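Local structure of glycosyl transferase (Staphylococcus aureus, 5TZJ) at residues A[71-74]-A[75-79]; A[180-183]-A[184-188]. The protein is a family 2 glycosyltransferase that binds uridine-diphosphate-N-acetylglucosamine in a pocket. All coordinates share one frame; numbering follows the deposited sequence.

Contact 1. Residues A[71-74]-A[75-79]; sequences PGKP and RNVAL. With UD1 (uridine-diphosphate-N-acetylglucosamine), chain C.
Pro71 and Arg75 meet one helical turn apart, where helix 72-81 begins beside the bound uridine-diphosphate-N-acetylglucosamine. Four backbone bonds wind the first two turns in the i to i+4 pattern; Arg75 N gives to Pro71 O at 3.1 Å, and Asn76, Val77 and Ala78 repeat the step from Gly72, Lys73 and Pro74.

Among the van der Waals contacts of the proline carbons, Pro71 CB lies over one face of the Arg75 guanidinium, offset toward its rim and 3.4 Å from Arg75 NH1. Pro71 CG faces the ligand, 3.2 Å from UD1 O4B, while Pro74 CG comes within 3.4 Å of the uracil oxygen UD1 O2.

The polar contacts gather at the end of Arg75. Extended from CG to NE, its chain carries the guanidinium to the sugar: Arg75 NH2 bonds UD1 O4' at 2.8 Å (N-H...O angle 150°) and, more weakly, UD1 O3', and Arg75 NH1 adds a weak bond to UD1 O4'. Phe169 makes a cation-pi contact. Salt bridges from NH2 to Asp91 and from NH1 to Glu177 help hold the guanidinium in position, so that UD1 O4' is gripped by both its terminal nitrogens.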
# COMPACT_ATOMS: atom_id res chain seq x y z
N PRO A 71 -0.67 9.88 -8.26
CA PRO A 71 0.78 9.60 -8.35
C PRO A 71 1.17 8.53 -9.35
O PRO A 71 2.36 8.41 -9.69
CB PRO A 71 1.11 9.09 -6.92
CG PRO A 71 -0.05 9.41 -6.09
CD PRO A 71 -1.24 9.45 -6.98
N GLY A 72 0.21 7.70 -9.77
CA GLY A 72 0.56 6.51 -10.53
C GLY A 72 1.25 6.83 -11.85
O GLY A 72 2.34 6.34 -12.14
N LYS A 73 0.62 7.68 -12.67
CA LYS A 73 1.19 7.96 -13.99
C LYS A 73 2.56 8.64 -13.90
O LYS A 73 3.50 8.16 -14.56
CB LYS A 73 0.21 8.77 -14.84
CG LYS A 73 0.83 9.01 -16.23
CD LYS A 73 -0.18 9.56 -17.25
CE LYS A 73 0.39 9.48 -18.67
NZ LYS A 73 -0.61 10.16 -19.60
N PRO A 74 2.78 9.69 -13.08
CA PRO A 74 4.14 10.23 -12.99
C PRO A 74 5.15 9.22 -12.50
O PRO A 74 6.31 9.28 -12.93
CB PRO A 74 4.01 11.43 -12.05
CG PRO A 74 2.63 11.50 -11.59
CD PRO A 74 1.79 10.55 -12.40
N ARG A 75 4.77 8.27 -11.60
CA ARG A 75 5.79 7.32 -11.18
C ARG A 75 6.10 6.33 -12.30
O ARG A 75 7.27 5.95 -12.49
CB ARG A 75 5.42 6.57 -9.88
CG ARG A 75 5.23 7.43 -8.60
CD ARG A 75 4.69 6.52 -7.44
NE ARG A 75 4.56 7.22 -6.15
CZ ARG A 75 3.53 7.04 -5.33
NH1 ARG A 75 2.56 6.21 -5.70
NH2 ARG A 75 3.46 7.67 -4.16
N ASN A 76 5.07 5.94 -13.06
CA ASN A 76 5.27 5.07 -14.24
C ASN A 76 6.17 5.72 -15.28
O ASN A 76 7.07 5.06 -15.84
CB ASN A 76 3.92 4.75 -14.88
CG ASN A 76 3.08 3.81 -14.01
OD1 ASN A 76 3.62 3.13 -13.14
ND2 ASN A 76 1.78 3.72 -14.30
N VAL A 77 5.95 7.00 -15.58
CA VAL A 77 6.83 7.71 -16.52
C VAL A 77 8.25 7.71 -16.01
O VAL A 77 9.21 7.44 -16.75
CB VAL A 77 6.31 9.14 -16.75
CG1 VAL A 77 7.28 9.96 -17.64
CG2 VAL A 77 4.86 9.11 -17.24
N ALA A 78 8.41 7.96 -14.70
CA ALA A 78 9.74 7.98 -14.10
C ALA A 78 10.37 6.60 -14.13
O ALA A 78 11.58 6.46 -14.34
CB ALA A 78 9.68 8.48 -12.65
N LEU A 79 9.57 5.56 -13.83
CA LEU A 79 10.14 4.21 -13.78
C LEU A 79 10.72 3.81 -15.13
O LEU A 79 11.82 3.23 -15.20
CB LEU A 79 9.06 3.22 -13.30
CG LEU A 79 9.48 1.76 -13.07
CD1 LEU A 79 10.72 1.68 -12.17
CD2 LEU A 79 8.28 0.95 -12.48
C1' UD1 C . 0.14 8.22 0.72
C2' UD1 C . 1.28 7.29 0.30
C3' UD1 C . 1.61 7.65 -1.11
C4' UD1 C . 0.48 7.16 -1.94
C5' UD1 C . -0.72 8.06 -1.66
C6' UD1 C . -1.92 7.60 -2.44
C7' UD1 C . 2.52 6.58 2.36
C8' UD1 C . 1.41 5.58 2.64
N2' UD1 C . 2.45 7.44 1.21
O1' UD1 C . 0.67 9.50 0.72
O3' UD1 C . 2.90 7.11 -1.52
O4' UD1 C . 0.84 7.19 -3.31
O5' UD1 C . -1.04 8.04 -0.20
O6' UD1 C . -2.03 6.20 -2.38
O7' UD1 C . 3.45 6.69 3.09
N1 UD1 C . 0.97 13.51 -6.73
C2 UD1 C . 1.04 13.51 -8.22
N3 UD1 C . -0.16 13.85 -9.04
C4 UD1 C . -1.41 14.16 -8.35
C5 UD1 C . -1.49 14.13 -6.86
C6 UD1 C . -0.28 13.80 -6.06
O2 UD1 C . 2.05 13.25 -8.75
O4 UD1 C . -2.37 14.43 -9.00
C1B UD1 C . 2.14 13.12 -5.99
C2B UD1 C . 2.48 14.07 -4.71
O2' UD1 C . 3.21 15.27 -5.18
C3B UD1 C . 3.17 13.27 -3.89
C4B UD1 C . 2.65 11.84 -4.15
O4B UD1 C . 1.90 11.91 -5.49
O3B UD1 C . 4.63 13.24 -4.25
C5B UD1 C . 1.73 11.36 -3.17
O5B UD1 C . 0.62 12.21 -3.10
PA UD1 C . 0.20 12.75 -1.60
O1A UD1 C . -0.79 13.87 -1.71
O2A UD1 C . 1.45 13.17 -0.84
O3A UD1 C . -0.45 11.39 -0.88
PB UD1 C . -0.25 10.87 0.68
O1B UD1 C . 0.41 11.88 1.59
O2B UD1 C . -1.70 10.69 1.10

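Contact 2. Residues A[180-183]-A[184-188]; sequences LFTM and KAYLN
Lys184, Ala185, Tyr186 and Leu187 donate their backbone N-H groups to the carbonyls of Leu180, Phe181, Thr182 and Met183, giving regular i to i+4 bonds of 2.8 to 3.0 Å. This is all but the first turn of the alpha-helix 177-188 of the glycosyltransferase, and its side chains pair three and four residues apart.

On one side, Thr182 and Tyr186 run alongside each other, pointing the same way. Thr182 CG2 makes a CH-pi contact over one face of the phenol, 3.7 Å from the centroid of the Tyr186 ring and 18° off its normal. That methyl stands anti to the Thr182 backbone N, which puts OG1 on the other branch, where it bonds Tyr157 OH and Leu151 O. Tyr186 OH is in turn bonded to Thr150 O, so the ring is held at its far end as well as over its face. At the ring edge, near its plane, lies Met183 SD, 4.3 Å from Tyr186 CD2. Bends at chi2 and chi3 (-63° and -44°) turn the end of the methionine toward the next turn, bringing Met183 CE to 4.2 Å from Leu187 CG.

Leu180 and Lys184 meet through their aliphatic parts. The extended lysine chain passes obliquely across the leucine, with Lys184 CE 3.8 Å from Leu180 CD1, in a row that also touches helix 218-233. The Phe181 ring stacks with Phe169 and meets Tyr157 edge-to-face.

The last turn closes on itself: Lys184 O accepts from both Asn188 N and Asn188 ND2, which approach from opposite faces of the carbonyl plane, the side-chain nitrogen Asn188 ND2 standing 2.8 Å from Lys184 O.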
# COMPACT_ATOMS: atom_id res chain seq x y z
N LEU A 180 -1.67 -2.57 -5.20
CA LEU A 180 -1.49 -3.60 -6.23
C LEU A 180 -0.02 -3.66 -6.65
O LEU A 180 0.56 -4.75 -6.77
CB LEU A 180 -2.41 -3.29 -7.42
CG LEU A 180 -2.35 -4.18 -8.69
CD1 LEU A 180 -2.64 -5.63 -8.29
CD2 LEU A 180 -3.31 -3.69 -9.82
N PHE A 181 0.60 -2.49 -6.85
CA PHE A 181 2.00 -2.41 -7.24
C PHE A 181 2.89 -3.16 -6.27
O PHE A 181 3.71 -4.00 -6.67
CB PHE A 181 2.40 -0.94 -7.31
CG PHE A 181 3.89 -0.71 -7.63
CD1 PHE A 181 4.30 -0.60 -8.97
CD2 PHE A 181 4.83 -0.59 -6.63
CE1 PHE A 181 5.65 -0.39 -9.31
CE2 PHE A 181 6.23 -0.39 -6.95
CZ PHE A 181 6.62 -0.28 -8.29
N THR A 182 2.75 -2.88 -4.98
CA THR A 182 3.65 -3.50 -4.02
C THR A 182 3.29 -4.97 -3.80
O THR A 182 4.19 -5.78 -3.59
CB THR A 182 3.60 -2.71 -2.71
OG1 THR A 182 4.18 -1.41 -2.94
CG2 THR A 182 4.37 -3.48 -1.58
N MET A 183 2.01 -5.34 -3.89
CA MET A 183 1.66 -6.75 -3.76
C MET A 183 2.26 -7.56 -4.91
O MET A 183 2.79 -8.66 -4.69
CB MET A 183 0.13 -6.96 -3.70
CG MET A 183 -0.46 -6.78 -2.33
SD MET A 183 0.10 -7.98 -1.07
CE MET A 183 0.04 -9.51 -1.98
N LYS A 184 2.18 -7.02 -6.13
CA LYS A 184 2.86 -7.62 -7.27
C LYS A 184 4.36 -7.75 -7.02
O LYS A 184 4.97 -8.79 -7.31
CB LYS A 184 2.63 -6.79 -8.55
CG LYS A 184 1.27 -6.98 -9.26
CD LYS A 184 1.11 -6.00 -10.45
CE LYS A 184 -0.24 -6.17 -11.21
NZ LYS A 184 -0.48 -5.19 -12.33
N ALA A 185 4.98 -6.69 -6.50
CA ALA A 185 6.43 -6.76 -6.27
C ALA A 185 6.73 -7.81 -5.20
O ALA A 185 7.70 -8.57 -5.31
CB ALA A 185 6.98 -5.40 -5.85
N TYR A 186 5.90 -7.87 -4.15
CA TYR A 186 6.10 -8.91 -3.13
C TYR A 186 5.97 -10.29 -3.74
O TYR A 186 6.79 -11.19 -3.49
CB TYR A 186 5.09 -8.75 -2.00
CG TYR A 186 5.30 -7.63 -0.99
CD1 TYR A 186 6.54 -7.07 -0.78
CD2 TYR A 186 4.23 -7.16 -0.22
CE1 TYR A 186 6.70 -6.05 0.21
CE2 TYR A 186 4.37 -6.19 0.77
CZ TYR A 186 5.62 -5.63 0.97
OH TYR A 186 5.74 -4.64 1.93
N LEU A 187 4.90 -10.51 -4.52
CA LEU A 187 4.62 -11.83 -5.07
C LEU A 187 5.73 -12.33 -6.02
O LEU A 187 5.93 -13.55 -6.15
CB LEU A 187 3.26 -11.82 -5.77
CG LEU A 187 1.99 -11.81 -4.88
CD1 LEU A 187 0.74 -11.46 -5.68
CD2 LEU A 187 1.78 -13.14 -4.10
N ASN A 188 6.44 -11.44 -6.71
CA ASN A 188 7.44 -11.83 -7.69
C ASN A 188 8.86 -11.86 -7.16
O ASN A 188 9.75 -12.38 -7.85
CB ASN A 188 7.39 -10.87 -8.90
CG ASN A 188 6.21 -11.16 -9.79
OD1 ASN A 188 6.22 -12.12 -10.57
ND2 ASN A 188 5.17 -10.35 -9.67

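How the contacts relate
Contact 1 comes first along the chain, on helix 72-81, and contact 2 follows about a hundred residues later on helix 177-188; their centres are 16 Å apart and their nearest atoms about 4 Å, without touching. Helix 72-81 packs against the mixed sheet on strands 3-9, 33-39 and 86-89, whereas helix 177-188 touches strand 115-122 and helices 159-164 and 218-233. Phe169 and Phe89 bridge the two, as each meets both Arg75 and Phe181. Glu177, at the start of the second helix, also bonds both Arg75 and the ligand, so the N-terminal ends of both helices contribute to one ligand pocket.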